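Local coordinates for protein flavodoxin (Aquifex aeolicus, PDB 2ARK) that probably serves as a low-potential electron donor to redox enzymes, carrying its electrons on a bound FMN cofactor, at residues A[9-14]-A[37-42]; A[60-65]-A[95-100]; A[81-86]-A[115-120]; A[121-126]-A[159-164]. All coordinates share one frame; numbering follows the deposited sequence.

Contact 1: residues A[9-14]-A[37-42]; sequences VIYDTR and VRLKHV
Tyr11 and His41 face each other across two neighbouring parallel strands, 9-11 and 37-41, whose axes run 4.8 Å apart. The phenol ring carries the densest packing. CG stands between the backbone N and the carbonyl carbon (chi1 65°), and the ring beyond it lies against the backbone of the neighbouring strand, CE2 near Lys40 O. His41 CA sits 4.0 Å from the Tyr11 ring centroid as a CH-pi contact, and the imidazole turns an edge to the same ring in an offset edge-to-face pair, planes at 72°. Leu39 CD1 then bridges the row, 3.7 Å from Tyr11 CE2 and also against CG1 of Val9. Helix 17-30 packs on this Tyr11 side through Lys19 and Ala22. An alanine in place of Tyr11 would probably open a gap between Leu39 and His41 and leave the imidazole without the ring its edge meets.

The contact is looser at Lys40 and Arg38, which send their chains away from strand 9-11, Arg38 to a salt bridge with Asp49; Ile10, on the same face as Lys40, is buried under helix 69-78. A regular ladder runs between the strands, Val9 N to Arg38 O at 2.8 Å, Lys40 N to Val9 O, Tyr11 N to Lys40 O and Val42 N to Tyr11 O at 2.8 Å. In this beta-alpha-beta unit backbone amides fix the register, while apolar and aromatic groups pack under helix 17-30 on the Tyr11 face.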
# COMPACT_ATOMS: atom_id res chain seq x y z
N VAL A 9 19.14 13.13 7.30
CA VAL A 9 18.01 12.71 8.11
C VAL A 9 17.08 13.92 8.17
O VAL A 9 17.43 14.93 8.73
CB VAL A 9 18.41 12.22 9.51
CG1 VAL A 9 17.18 11.68 10.29
CG2 VAL A 9 19.46 11.14 9.39
N ILE A 10 15.91 13.79 7.56
CA ILE A 10 14.97 14.91 7.51
C ILE A 10 13.67 14.43 8.16
O ILE A 10 13.25 13.32 7.89
CB ILE A 10 14.81 15.42 6.03
CG1 ILE A 10 13.97 16.67 5.96
CG2 ILE A 10 14.24 14.32 5.06
CD1 ILE A 10 13.41 16.87 4.51
N TYR A 11 13.06 15.22 9.05
CA TYR A 11 11.86 14.73 9.80
C TYR A 11 10.84 15.85 10.01
O TYR A 11 11.19 17.03 10.07
CB TYR A 11 12.25 14.11 11.17
CG TYR A 11 12.84 15.15 12.08
CD1 TYR A 11 12.05 15.81 13.00
CD2 TYR A 11 14.17 15.54 11.95
CE1 TYR A 11 12.58 16.84 13.79
CE2 TYR A 11 14.70 16.53 12.74
CZ TYR A 11 13.91 17.17 13.66
OH TYR A 11 14.44 18.18 14.42
N ASP A 12 9.57 15.46 10.08
CA ASP A 12 8.53 16.28 10.65
C ASP A 12 8.18 15.68 12.01
O ASP A 12 8.56 14.54 12.31
CB ASP A 12 7.30 16.30 9.74
CG ASP A 12 6.32 17.42 10.10
OD1 ASP A 12 6.60 18.20 11.02
OD2 ASP A 12 5.24 17.52 9.49
N THR A 13 7.47 16.43 12.84
CA THR A 13 7.03 15.93 14.15
C THR A 13 5.80 16.72 14.69
O THR A 13 5.68 17.92 14.47
CB THR A 13 8.25 15.93 15.18
OG1 THR A 13 7.87 15.29 16.39
CG2 THR A 13 8.75 17.36 15.48
N ARG A 14 4.86 16.06 15.36
CA ARG A 14 3.89 16.83 16.15
C ARG A 14 4.27 17.09 17.59
O ARG A 14 4.11 18.22 18.05
CB ARG A 14 2.42 16.35 16.06
CG ARG A 14 2.13 14.90 15.69
CD ARG A 14 0.74 14.46 16.30
NE ARG A 14 -0.53 14.74 15.57
CZ ARG A 14 -0.69 15.50 14.48
NH1 ARG A 14 0.35 16.13 13.91
NH2 ARG A 14 -1.91 15.62 13.95
N VAL A 37 26.68 13.26 8.26
CA VAL A 37 25.22 13.32 8.47
C VAL A 37 24.70 14.77 8.62
O VAL A 37 25.30 15.58 9.30
CB VAL A 37 24.80 12.42 9.68
CG1 VAL A 37 23.28 12.49 9.97
CG2 VAL A 37 25.22 10.98 9.41
N ARG A 38 23.59 15.08 7.96
CA ARG A 38 22.89 16.34 8.19
C ARG A 38 21.57 15.94 8.82
O ARG A 38 20.92 15.04 8.30
CB ARG A 38 22.68 17.12 6.87
CG ARG A 38 23.54 18.31 6.75
CD ARG A 38 24.38 18.39 5.47
NE ARG A 38 23.82 19.31 4.48
CZ ARG A 38 24.52 20.03 3.61
NH1 ARG A 38 25.84 19.98 3.57
NH2 ARG A 38 23.88 20.82 2.77
N LEU A 39 21.21 16.56 9.95
CA LEU A 39 19.89 16.35 10.60
C LEU A 39 19.04 17.62 10.51
O LEU A 39 19.43 18.68 11.04
CB LEU A 39 20.09 15.93 12.05
CG LEU A 39 18.92 15.74 13.02
CD1 LEU A 39 17.89 14.67 12.53
CD2 LEU A 39 19.44 15.42 14.42
N LYS A 40 17.91 17.56 9.81
CA LYS A 40 17.04 18.76 9.67
C LYS A 40 15.57 18.49 9.95
O LYS A 40 15.07 17.47 9.56
CB LYS A 40 17.15 19.38 8.27
CG LYS A 40 18.57 19.54 7.72
CD LYS A 40 19.15 20.92 7.87
CE LYS A 40 20.63 20.92 7.38
NZ LYS A 40 21.28 22.27 7.01
N HIS A 41 14.89 19.41 10.62
CA HIS A 41 13.43 19.45 10.61
C HIS A 41 12.99 19.91 9.17
O HIS A 41 13.71 20.67 8.50
CB HIS A 41 12.92 20.39 11.72
CG HIS A 41 11.43 20.55 11.76
ND1 HIS A 41 10.60 19.60 12.33
CD2 HIS A 41 10.62 21.53 11.31
CE1 HIS A 41 9.34 19.99 12.20
NE2 HIS A 41 9.33 21.16 11.59
N VAL A 42 11.84 19.42 8.71
CA VAL A 42 11.31 19.82 7.40
C VAL A 42 11.27 21.35 7.12
O VAL A 42 11.57 21.77 5.99
CB VAL A 42 9.93 19.16 7.10
CG1 VAL A 42 8.86 19.64 8.04
CG2 VAL A 42 9.51 19.44 5.69

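Contact 2: residues A[60-65]-A[95-100]; sequences SPTNMG and SSSGGW
Thr62 meets Ser95 and Ser96 where strands 55-61 and 90-97 of the flavodoxin-like parallel sheet run out at their C-terminal ends, the edge on which this fold carries its FMN-binding loops. The two strands belong to one beta-alpha-beta unit, with helix 69-78 between them. The backbone tie is Thr62 N to Ser96 O, 2.7 Å and nearly straight at 166°.

From there the Thr62 side chain can be followed outward. Its CB lies 3.6 Å from Ser97 CB, a small apolar touch beside the Ser96 carbonyl. OG1, placed anti to the carbonyl carbon (chi1 -63°), reaches Ser95 OG at 2.8 Å; Ser96 O is a weak and longer alternative. Helix 104-117 adds Asn104 and Ala107 against the same side chain.

Ser95 works in the reverse direction, its OG turned anti to its own N and back across to strand 55-61. On that strand Ser60 OG bonds Pro61 O and also receives Ser68 N, while Ser96 OG leaves the contact for Gly143 O. Hydroxyls thus do much of the linking where the ladder frays. The Ser95 hydroxyl gives its proton to Ser60 O at 2.8 Å, tilted 25° from that carbonyl plane.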
# COMPACT_ATOMS: atom_id res chain seq x y z
N SER A 60 8.23 10.81 9.74
CA SER A 60 7.05 11.59 9.96
C SER A 60 6.26 10.96 11.07
O SER A 60 6.28 9.74 11.22
CB SER A 60 6.19 11.57 8.70
OG SER A 60 4.94 12.25 8.87
N PRO A 61 5.49 11.78 11.83
CA PRO A 61 4.48 11.15 12.68
C PRO A 61 3.48 10.42 11.78
O PRO A 61 3.28 10.80 10.62
CB PRO A 61 3.80 12.36 13.36
CG PRO A 61 4.11 13.56 12.45
CD PRO A 61 5.49 13.25 11.92
N THR A 62 2.85 9.36 12.28
CA THR A 62 1.76 8.74 11.54
C THR A 62 0.56 9.64 11.64
O THR A 62 -0.04 9.73 12.69
CB THR A 62 1.39 7.37 12.14
OG1 THR A 62 2.52 6.51 12.01
CG2 THR A 62 0.18 6.72 11.39
N ASN A 63 0.22 10.32 10.57
CA ASN A 63 -0.95 11.21 10.59
C ASN A 63 -2.04 10.67 9.64
O ASN A 63 -1.90 10.74 8.41
CB ASN A 63 -0.57 12.66 10.23
CG ASN A 63 0.28 13.37 11.31
OD1 ASN A 63 0.87 14.42 11.05
ND2 ASN A 63 0.33 12.81 12.51
N MSE A 64 -3.12 10.16 10.23
CA MSE A 64 -4.17 9.50 9.49
C MSE A 64 -3.59 8.39 8.62
O MSE A 64 -4.02 8.17 7.49
CB MSE A 64 -5.01 10.49 8.68
CG MSE A 64 -5.59 11.66 9.49
SE MSE A 64 -6.72 11.12 11.13
CE MSE A 64 -5.27 10.67 12.67
N GLY A 65 -2.60 7.69 9.15
CA GLY A 65 -2.01 6.55 8.46
C GLY A 65 -0.94 6.90 7.44
O GLY A 65 -0.45 6.02 6.76
N SER A 95 8.72 6.32 11.46
CA SER A 95 7.45 6.91 11.87
C SER A 95 7.06 6.48 13.28
O SER A 95 7.32 5.33 13.70
CB SER A 95 6.33 6.52 10.89
OG SER A 95 5.11 7.20 11.16
N SER A 96 6.42 7.41 13.98
CA SER A 96 5.95 7.20 15.33
C SER A 96 4.45 7.36 15.22
O SER A 96 3.99 8.29 14.54
CB SER A 96 6.53 8.28 16.25
OG SER A 96 6.04 8.16 17.58
N SER A 97 3.69 6.47 15.85
CA SER A 97 2.21 6.55 15.89
C SER A 97 1.73 6.61 17.32
O SER A 97 2.52 6.52 18.23
CB SER A 97 1.58 5.36 15.17
OG SER A 97 2.08 4.14 15.69
N GLY A 98 0.43 6.77 17.50
CA GLY A 98 -0.20 6.83 18.80
C GLY A 98 -0.20 5.47 19.46
O GLY A 98 -0.18 5.35 20.68
N GLY A 99 -0.18 4.42 18.64
CA GLY A 99 -0.34 3.07 19.15
C GLY A 99 0.16 2.04 18.17
O GLY A 99 0.22 2.30 16.96
N TRP A 100 0.55 0.87 18.70
CA TRP A 100 0.75 -0.33 17.90
C TRP A 100 -0.57 -0.72 17.28
O TRP A 100 -1.62 -0.73 17.96
CB TRP A 100 1.33 -1.48 18.76
CG TRP A 100 2.62 -1.09 19.30
CD1 TRP A 100 2.87 -0.63 20.57
CD2 TRP A 100 3.85 -0.99 18.58
NE1 TRP A 100 4.21 -0.28 20.69
CE2 TRP A 100 4.83 -0.50 19.48
CE3 TRP A 100 4.23 -1.29 17.26
CZ2 TRP A 100 6.17 -0.30 19.09
CZ3 TRP A 100 5.57 -1.09 16.88
CH2 TRP A 100 6.52 -0.61 17.80

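Contact 3: residues A[81-86]-A[115-120]; sequences DLWGEI and LMNFGF
Trp83 NE1 is shared by two oxygens of Asn117, the backbone O at 2.9 Å and the side-chain OD1 at 3.2 Å. Both bonds are bent, with N-H angles near 135°, and the backbone oxygen is met from above its carbonyl plane. Asn117 ND2 has its own partner, Tyr137 of the fourth subunit.

Alongside this polar grip, the indole edge is directed at the face of Phe118: CD1 of Trp83 is 3.6 Å from Phe118 CD2, and the planes stand 65° apart. An alanine at Trp83 would probably leave both Asn117 oxygens without this N-H and take the indole edge, CD1 included, from the face of Phe118.

Ile86 completes the apolar part, its CD1 lying 3.6 Å from Phe120 CZ and also near Phe118. A water joins the two backbones, accepting from Gly84 N and Ile86 N and donating to Phe118 O at 2.8 Å. Met64 of the third subunit packs on Trp83 and Phe118.

The loop 81-86 is shaped by a type II beta turn from Leu82 to Glu85, with glycine at its third position, where the positive phi of Gly84 suits the turn. Through Trp83, Ile86 and the water this loop is fastened to the C-terminal end of helix 104-117, joining two connections of the flavodoxin-like alpha/beta fold.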
# COMPACT_ATOMS: atom_id res chain seq x y z
N ASP A 81 10.90 20.78 -8.45
CA ASP A 81 11.77 21.18 -9.57
C ASP A 81 12.90 20.20 -9.83
O ASP A 81 13.36 20.08 -10.93
CB ASP A 81 12.34 22.60 -9.39
CG ASP A 81 11.36 23.70 -9.86
OD1 ASP A 81 11.52 24.88 -9.45
OD2 ASP A 81 10.42 23.39 -10.65
N LEU A 82 13.34 19.50 -8.79
CA LEU A 82 14.38 18.49 -8.92
C LEU A 82 13.87 17.16 -9.48
O LEU A 82 14.66 16.26 -9.78
CB LEU A 82 15.04 18.24 -7.56
CG LEU A 82 15.86 19.39 -6.96
CD1 LEU A 82 16.53 18.89 -5.68
CD2 LEU A 82 16.90 19.93 -7.95
N TRP A 83 12.55 17.03 -9.63
CA TRP A 83 11.94 15.76 -9.95
C TRP A 83 12.42 15.39 -11.35
O TRP A 83 12.32 16.19 -12.30
CB TRP A 83 10.40 15.80 -9.87
CG TRP A 83 9.76 14.43 -10.14
CD1 TRP A 83 9.41 13.50 -9.21
CD2 TRP A 83 9.44 13.85 -11.41
NE1 TRP A 83 8.89 12.38 -9.82
CE2 TRP A 83 8.89 12.56 -11.17
CE3 TRP A 83 9.56 14.28 -12.74
CZ2 TRP A 83 8.45 11.72 -12.19
CZ3 TRP A 83 9.13 13.43 -13.76
CH2 TRP A 83 8.58 12.16 -13.47
N GLY A 84 12.96 14.17 -11.45
CA GLY A 84 13.37 13.64 -12.73
C GLY A 84 14.86 13.75 -12.92
O GLY A 84 15.39 13.12 -13.80
N GLU A 85 15.54 14.54 -12.09
CA GLU A 85 16.98 14.71 -12.26
C GLU A 85 17.76 14.30 -11.01
O GLU A 85 18.96 14.59 -10.90
CB GLU A 85 17.33 16.14 -12.70
CG GLU A 85 17.29 17.16 -11.54
CD GLU A 85 17.76 18.58 -11.92
OE1 GLU A 85 18.80 18.72 -12.59
OE2 GLU A 85 17.07 19.56 -11.54
N ILE A 86 17.12 13.62 -10.08
CA ILE A 86 17.82 13.14 -8.89
C ILE A 86 17.63 11.65 -8.63
O ILE A 86 17.73 11.23 -7.50
CB ILE A 86 17.51 13.98 -7.59
CG1 ILE A 86 16.01 14.01 -7.30
CG2 ILE A 86 18.07 15.39 -7.71
CD1 ILE A 86 15.65 14.61 -5.99
N LEU A 115 9.08 8.58 -2.02
CA LEU A 115 10.48 8.48 -2.35
C LEU A 115 10.69 7.74 -3.66
O LEU A 115 11.53 8.16 -4.47
CB LEU A 115 11.29 7.81 -1.23
CG LEU A 115 11.31 8.59 0.09
CD1 LEU A 115 11.66 7.65 1.25
CD2 LEU A 115 12.23 9.79 0.07
N MSE A 116 9.94 6.66 -3.88
CA MSE A 116 10.08 5.92 -5.12
C MSE A 116 9.70 6.74 -6.31
O MSE A 116 10.25 6.57 -7.41
CB MSE A 116 9.27 4.64 -5.11
CG MSE A 116 9.99 3.58 -4.35
SE MSE A 116 9.08 1.84 -4.46
CE MSE A 116 7.40 2.27 -3.32
N ASN A 117 8.77 7.65 -6.09
CA ASN A 117 8.28 8.46 -7.18
C ASN A 117 9.39 9.32 -7.75
O ASN A 117 9.38 9.63 -8.94
CB ASN A 117 7.11 9.31 -6.70
CG ASN A 117 6.24 9.79 -7.81
OD1 ASN A 117 6.52 10.82 -8.42
ND2 ASN A 117 5.16 9.05 -8.07
N PHE A 118 10.37 9.68 -6.92
CA PHE A 118 11.51 10.46 -7.37
C PHE A 118 12.63 9.60 -7.97
O PHE A 118 13.72 10.10 -8.22
CB PHE A 118 12.08 11.29 -6.21
CG PHE A 118 11.36 12.59 -5.97
CD1 PHE A 118 10.22 12.63 -5.15
CD2 PHE A 118 11.82 13.77 -6.54
CE1 PHE A 118 9.55 13.84 -4.91
CE2 PHE A 118 11.17 14.99 -6.32
CZ PHE A 118 10.02 15.01 -5.49
N GLY A 119 12.36 8.31 -8.17
CA GLY A 119 13.29 7.43 -8.78
C GLY A 119 14.38 6.97 -7.84
O GLY A 119 15.41 6.45 -8.29
N PHE A 120 14.17 7.17 -6.53
CA PHE A 120 15.10 6.69 -5.51
C PHE A 120 15.03 5.16 -5.36
O PHE A 120 14.02 4.54 -5.66
CB PHE A 120 14.81 7.33 -4.14
CG PHE A 120 14.93 8.83 -4.11
CD1 PHE A 120 15.49 9.54 -5.18
CD2 PHE A 120 14.52 9.53 -2.98
CE1 PHE A 120 15.63 10.91 -5.13
CE2 PHE A 120 14.66 10.91 -2.89
CZ PHE A 120 15.21 11.62 -3.98
O HOH W 1 14.29 12.19 -10.06

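Contact 4: residues A[121-126]-A[159-164]; sequences LVFGVT and RRLAEW
Phe123 and Trp164 bring together strand 121-128 and helix 148-168, a helix packed on one side of the central parallel sheet of this flavodoxin-like alpha/beta fold. The contact is buried and has no direct hydrogen bond between its two segments.

Aromatic packing dominates. Trp164 presents the CD1–NE1 edge of its indole to the face of Phe123 in a T-shaped pair, planes at 88° and centroids 4.4 Å apart. Trp164 CD1 stands above the centre of the phenyl ring, while NE1 lies 3.4 Å from Phe123 CD2. The Phe123 side chain starts out toward the helix, its CG between the backbone N and the carbonyl carbon (chi1 69°).

Apolar contacts extend this patch. Phe123 CZ touches Leu161 CB at 4.0 Å, and Val125 CG2 rests against the CB and CG of Arg160, 3.8 Å from CB. Ile90 and Cys92 of strand 90-97 also pack on Phe123.

Charged groups lie to one side. The Arg160 chain is bent at chi2 and again at chi3; the first bend sets CD over a face of the Trp164 indole. Its NE meets Glu163 OE1 at 2.7 Å in a straight salt bridge lying in the guanidinium plane, and its NH2 pairs with Asp127. Glu163 is likely to offset part of the charge brought by Arg160 into this buried setting; Arg159 joins the same network weakly.

A water supplies the polar link between the segments: it accepts from Trp164 NE1 at 3.0 Å and donates to Gly124 O at 2.8 Å.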
# COMPACT_ATOMS: atom_id res chain seq x y z
N LEU A 121 16.14 4.58 -4.91
CA LEU A 121 16.21 3.18 -4.51
C LEU A 121 15.87 3.17 -3.02
O LEU A 121 16.59 3.81 -2.22
CB LEU A 121 17.62 2.62 -4.71
CG LEU A 121 18.30 2.18 -6.01
CD1 LEU A 121 17.88 0.77 -6.36
CD2 LEU A 121 18.11 3.13 -7.22
N VAL A 122 14.78 2.49 -2.64
CA VAL A 122 14.32 2.44 -1.25
C VAL A 122 14.39 1.04 -0.63
O VAL A 122 14.40 0.02 -1.31
CB VAL A 122 12.90 3.05 -1.09
CG1 VAL A 122 12.83 4.43 -1.79
CG2 VAL A 122 11.84 2.10 -1.66
N PHE A 123 14.44 1.01 0.69
CA PHE A 123 14.66 -0.24 1.41
C PHE A 123 14.08 -0.14 2.84
O PHE A 123 13.82 0.96 3.36
CB PHE A 123 16.19 -0.54 1.46
CG PHE A 123 16.94 0.42 2.33
CD1 PHE A 123 17.34 1.67 1.85
CD2 PHE A 123 17.20 0.12 3.66
CE1 PHE A 123 18.03 2.57 2.68
CE2 PHE A 123 17.87 1.02 4.49
CZ PHE A 123 18.26 2.25 4.00
N GLY A 124 13.88 -1.31 3.45
CA GLY A 124 13.67 -1.47 4.89
C GLY A 124 14.75 -2.41 5.41
O GLY A 124 15.67 -2.78 4.66
N VAL A 125 14.66 -2.81 6.68
CA VAL A 125 15.73 -3.59 7.32
C VAL A 125 15.26 -4.91 7.87
O VAL A 125 14.26 -4.98 8.57
CB VAL A 125 16.45 -2.77 8.43
CG1 VAL A 125 17.48 -3.62 9.14
CG2 VAL A 125 17.11 -1.54 7.85
N THR A 126 15.98 -5.97 7.56
CA THR A 126 15.63 -7.32 8.03
C THR A 126 16.00 -7.56 9.49
O THR A 126 15.33 -8.31 10.19
CB THR A 126 16.35 -8.39 7.21
OG1 THR A 126 17.72 -8.02 7.06
CG2 THR A 126 15.72 -8.54 5.81
N ARG A 159 22.29 3.23 10.43
CA ARG A 159 23.40 2.29 10.22
C ARG A 159 23.34 1.62 8.84
O ARG A 159 24.31 1.64 8.10
CB ARG A 159 23.33 1.17 11.27
CG ARG A 159 24.62 0.63 11.81
CD ARG A 159 25.78 0.44 10.84
NE ARG A 159 26.95 1.07 11.42
CZ ARG A 159 28.05 0.48 11.87
NH1 ARG A 159 28.27 -0.82 11.76
NH2 ARG A 159 28.98 1.24 12.39
N ARG A 160 22.20 1.00 8.55
CA ARG A 160 22.01 0.32 7.28
C ARG A 160 22.00 1.31 6.11
O ARG A 160 22.53 1.03 5.05
CB ARG A 160 20.77 -0.58 7.31
CG ARG A 160 20.66 -1.60 6.14
CD ARG A 160 21.84 -2.59 6.00
NE ARG A 160 22.40 -3.04 7.28
CZ ARG A 160 21.82 -3.91 8.12
NH1 ARG A 160 20.65 -4.47 7.83
NH2 ARG A 160 22.43 -4.23 9.25
N LEU A 161 21.40 2.49 6.33
CA LEU A 161 21.44 3.56 5.34
C LEU A 161 22.88 3.92 5.00
O LEU A 161 23.24 3.99 3.82
CB LEU A 161 20.74 4.80 5.87
CG LEU A 161 20.04 5.79 4.93
CD1 LEU A 161 20.05 7.15 5.57
CD2 LEU A 161 20.56 5.84 3.47
N ALA A 162 23.70 4.10 6.03
CA ALA A 162 25.09 4.52 5.85
C ALA A 162 25.89 3.42 5.17
O ALA A 162 26.76 3.68 4.33
CB ALA A 162 25.71 4.89 7.18
N GLU A 163 25.59 2.18 5.55
CA GLU A 163 26.18 0.99 4.95
C GLU A 163 25.81 0.82 3.48
O GLU A 163 26.66 0.48 2.68
CB GLU A 163 25.78 -0.23 5.76
CG GLU A 163 26.51 -0.32 7.11
CD GLU A 163 25.92 -1.40 8.05
OE1 GLU A 163 24.74 -1.80 7.84
OE2 GLU A 163 26.64 -1.83 9.00
N TRP A 164 24.55 1.07 3.10
CA TRP A 164 24.18 0.97 1.68
C TRP A 164 24.84 2.09 0.87
O TRP A 164 25.29 1.88 -0.26
CB TRP A 164 22.65 1.02 1.47
CG TRP A 164 21.85 -0.17 1.95
CD1 TRP A 164 20.57 -0.13 2.37
CD2 TRP A 164 22.25 -1.56 2.02
NE1 TRP A 164 20.13 -1.39 2.72
CE2 TRP A 164 21.14 -2.29 2.51
CE3 TRP A 164 23.44 -2.25 1.74
CZ2 TRP A 164 21.17 -3.67 2.73
CZ3 TRP A 164 23.48 -3.64 1.95
CH2 TRP A 164 22.33 -4.33 2.45
O HOH W 2 17.93 -3.33 3.07

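In the fold
Contacts 1, 2 and 4 all reach the same parallel sheet, whereas contact 3 ties a loop to the end of helix 104-117. Contact 1 closes before the others open; contacts 2 and 3 alternate along the chain, and contact 4 follows. Contacts 1 and 2 have centres 16 Å apart and touch where Asp12 and Thr13 pack on Pro61, since strands 5-11 and 55-61 are neighbours. Contacts 3 and 4, 18 Å apart, meet through Val122 against Leu115 and Met116. Contact 4 lies across the chain's centre from contacts 1 and 2. Contacts 3 and 4 both border the fourth subunit, connecting the sheet's packing to the tetrameric assembly.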